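Side-chain contact in putative C39-like peptidase (Bacillus anthracis, PDB 3ERV), which probably hydrolyses peptide bonds as a papain-like (clan CA) cysteine peptidase, though its function is not established: residues Glu160-Glu165 with Val171-Asn176. Numbering follows the deposited sequence.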
# COMPACT_ATOMS: atom_id res chain seq x y z
N GLU A 160 -9.34 18.13 -2.49
CA GLU A 160 -9.21 16.82 -3.15
C GLU A 160 -9.85 15.63 -2.39
O GLU A 160 -10.17 14.62 -2.99
CB GLU A 160 -7.74 16.50 -3.40
CG GLU A 160 -6.99 17.52 -4.23
CD GLU A 160 -6.72 16.99 -5.62
OE1 GLU A 160 -7.15 15.85 -5.89
OE2 GLU A 160 -6.12 17.71 -6.44
N PHE A 161 -10.05 15.74 -1.08
CA PHE A 161 -10.66 14.63 -0.29
C PHE A 161 -12.17 14.67 -0.22
O PHE A 161 -12.77 15.75 -0.35
CB PHE A 161 -10.07 14.58 1.11
CG PHE A 161 -8.63 14.25 1.12
CD1 PHE A 161 -7.70 15.23 0.87
CD2 PHE A 161 -8.20 12.94 1.31
CE1 PHE A 161 -6.36 14.93 0.85
CE2 PHE A 161 -6.87 12.63 1.29
CZ PHE A 161 -5.95 13.61 1.05
N THR A 162 -12.79 13.50 -0.06
CA THR A 162 -14.19 13.39 0.34
C THR A 162 -14.24 12.72 1.72
O THR A 162 -13.29 12.01 2.12
CB THR A 162 -15.02 12.48 -0.57
OG1 THR A 162 -14.68 12.70 -1.94
CG2 THR A 162 -16.52 12.69 -0.34
N THR A 163 -15.35 12.89 2.41
CA THR A 163 -15.59 12.12 3.60
C THR A 163 -16.76 11.19 3.29
O THR A 163 -17.79 11.60 2.79
CB THR A 163 -15.89 13.02 4.81
OG1 THR A 163 -14.95 14.10 4.82
CG2 THR A 163 -15.73 12.25 6.11
N TRP A 164 -16.55 9.90 3.56
CA TRP A 164 -17.60 8.93 3.39
C TRP A 164 -18.09 8.60 4.76
O TRP A 164 -17.29 8.48 5.71
CB TRP A 164 -17.03 7.64 2.79
CG TRP A 164 -16.79 7.69 1.32
CD1 TRP A 164 -16.94 8.76 0.49
CD2 TRP A 164 -16.31 6.61 0.51
NE1 TRP A 164 -16.58 8.42 -0.79
CE2 TRP A 164 -16.20 7.10 -0.81
CE3 TRP A 164 -15.95 5.28 0.77
CZ2 TRP A 164 -15.78 6.29 -1.87
CZ3 TRP A 164 -15.52 4.48 -0.28
CH2 TRP A 164 -15.42 5.00 -1.58
N GLU A 165 -19.39 8.41 4.86
CA GLU A 165 -20.00 7.88 6.08
C GLU A 165 -20.17 6.38 5.93
O GLU A 165 -20.77 5.92 4.98
CB GLU A 165 -21.36 8.52 6.31
CG GLU A 165 -21.35 9.54 7.41
CD GLU A 165 -22.72 10.19 7.58
OE1 GLU A 165 -22.84 11.42 7.30
OE2 GLU A 165 -23.66 9.44 7.95
N VAL A 171 -14.62 8.35 7.00
CA VAL A 171 -13.29 8.10 6.52
C VAL A 171 -13.00 9.05 5.37
O VAL A 171 -13.84 9.30 4.52
CB VAL A 171 -13.03 6.58 6.15
CG1 VAL A 171 -14.22 5.99 5.42
CG2 VAL A 171 -11.77 6.44 5.26
N SER A 172 -11.78 9.59 5.37
CA SER A 172 -11.33 10.44 4.29
C SER A 172 -10.74 9.62 3.15
O SER A 172 -9.86 8.77 3.37
CB SER A 172 -10.30 11.42 4.81
OG SER A 172 -10.95 12.26 5.76
N ILE A 173 -11.29 9.84 1.95
CA ILE A 173 -10.86 9.18 0.74
C ILE A 173 -10.49 10.20 -0.34
O ILE A 173 -10.94 11.35 -0.33
CB ILE A 173 -11.95 8.18 0.20
CG1 ILE A 173 -13.13 8.91 -0.42
CG2 ILE A 173 -12.37 7.09 1.25
CD1 ILE A 173 -13.00 8.95 -1.92
N THR A 174 -9.60 9.81 -1.23
CA THR A 174 -9.32 10.56 -2.41
C THR A 174 -9.14 9.57 -3.55
O THR A 174 -8.48 8.56 -3.36
CB THR A 174 -8.02 11.43 -2.30
OG1 THR A 174 -7.69 11.89 -3.61
CG2 THR A 174 -6.81 10.64 -1.75
N TYR A 175 -9.70 9.88 -4.73
CA TYR A 175 -9.58 8.95 -5.86
C TYR A 175 -8.20 8.98 -6.49
O TYR A 175 -7.96 8.40 -7.53
CB TYR A 175 -10.68 9.21 -6.88
CG TYR A 175 -11.99 9.62 -6.23
CD1 TYR A 175 -12.92 8.67 -5.80
CD2 TYR A 175 -12.30 10.98 -6.06
CE1 TYR A 175 -14.14 9.05 -5.22
CE2 TYR A 175 -13.52 11.40 -5.48
CZ TYR A 175 -14.43 10.43 -5.05
OH TYR A 175 -15.62 10.84 -4.48
N ASN A 176 -7.30 9.69 -5.83
CA ASN A 176 -5.88 9.69 -6.09
C ASN A 176 -5.18 8.56 -5.27
O ASN A 176 -3.97 8.40 -5.37
CB ASN A 176 -5.31 11.02 -5.49
CG ASN A 176 -5.48 12.19 -6.39
OD1 ASN A 176 -4.57 12.52 -7.15
ND2 ASN A 176 -6.65 12.86 -6.32
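One face of the Trp-164 indole lies against Ile-173, whose CG1 sits 3.7 Å from the centroid of the five-membered ring of Trp-164, a CH-pi contact within the beta hairpin 162-166/169-173. With CG1 between the backbone N and the carbonyl carbon (chi1 73°), Ile-173 lays its branch over the ring, while CD1 runs on to the Trp-164 NE1 and CZ2 side and Ile-173 CG2 touches Trp-164 CD2 and CE3. That same CD1 also lies over a face of the Tyr-175 ring, toward its rim. Arg-86 makes a cation-pi contact with the indole, and Tyr-105 meets both Trp-164 and Ile-173, so this face of the hairpin packs on strand 85-86, through Arg-86, and on the loop carrying Tyr-105. Farther along, Thr-174 places CB over one face of the Phe-161 ring, 4.3 Å from its centroid, and Thr-174 CG2 against Phe-161 CE2 (3.6 Å).

The strands are antiparallel, with two-way backbone bonding in the pairs Thr-162/Ile-173 and Trp-164/Val-171; Thr-162 N to Ile-173 O is 2.8 Å. Just beyond Ile-173, Thr-174 forms an ST turn: its OG1, anti to the backbone N (chi1 167°), accepts from both Asn-176 N and Asn-176 ND2, each at 3.1 Å, with OG1 lying 18° out of the Asn-176 amide plane.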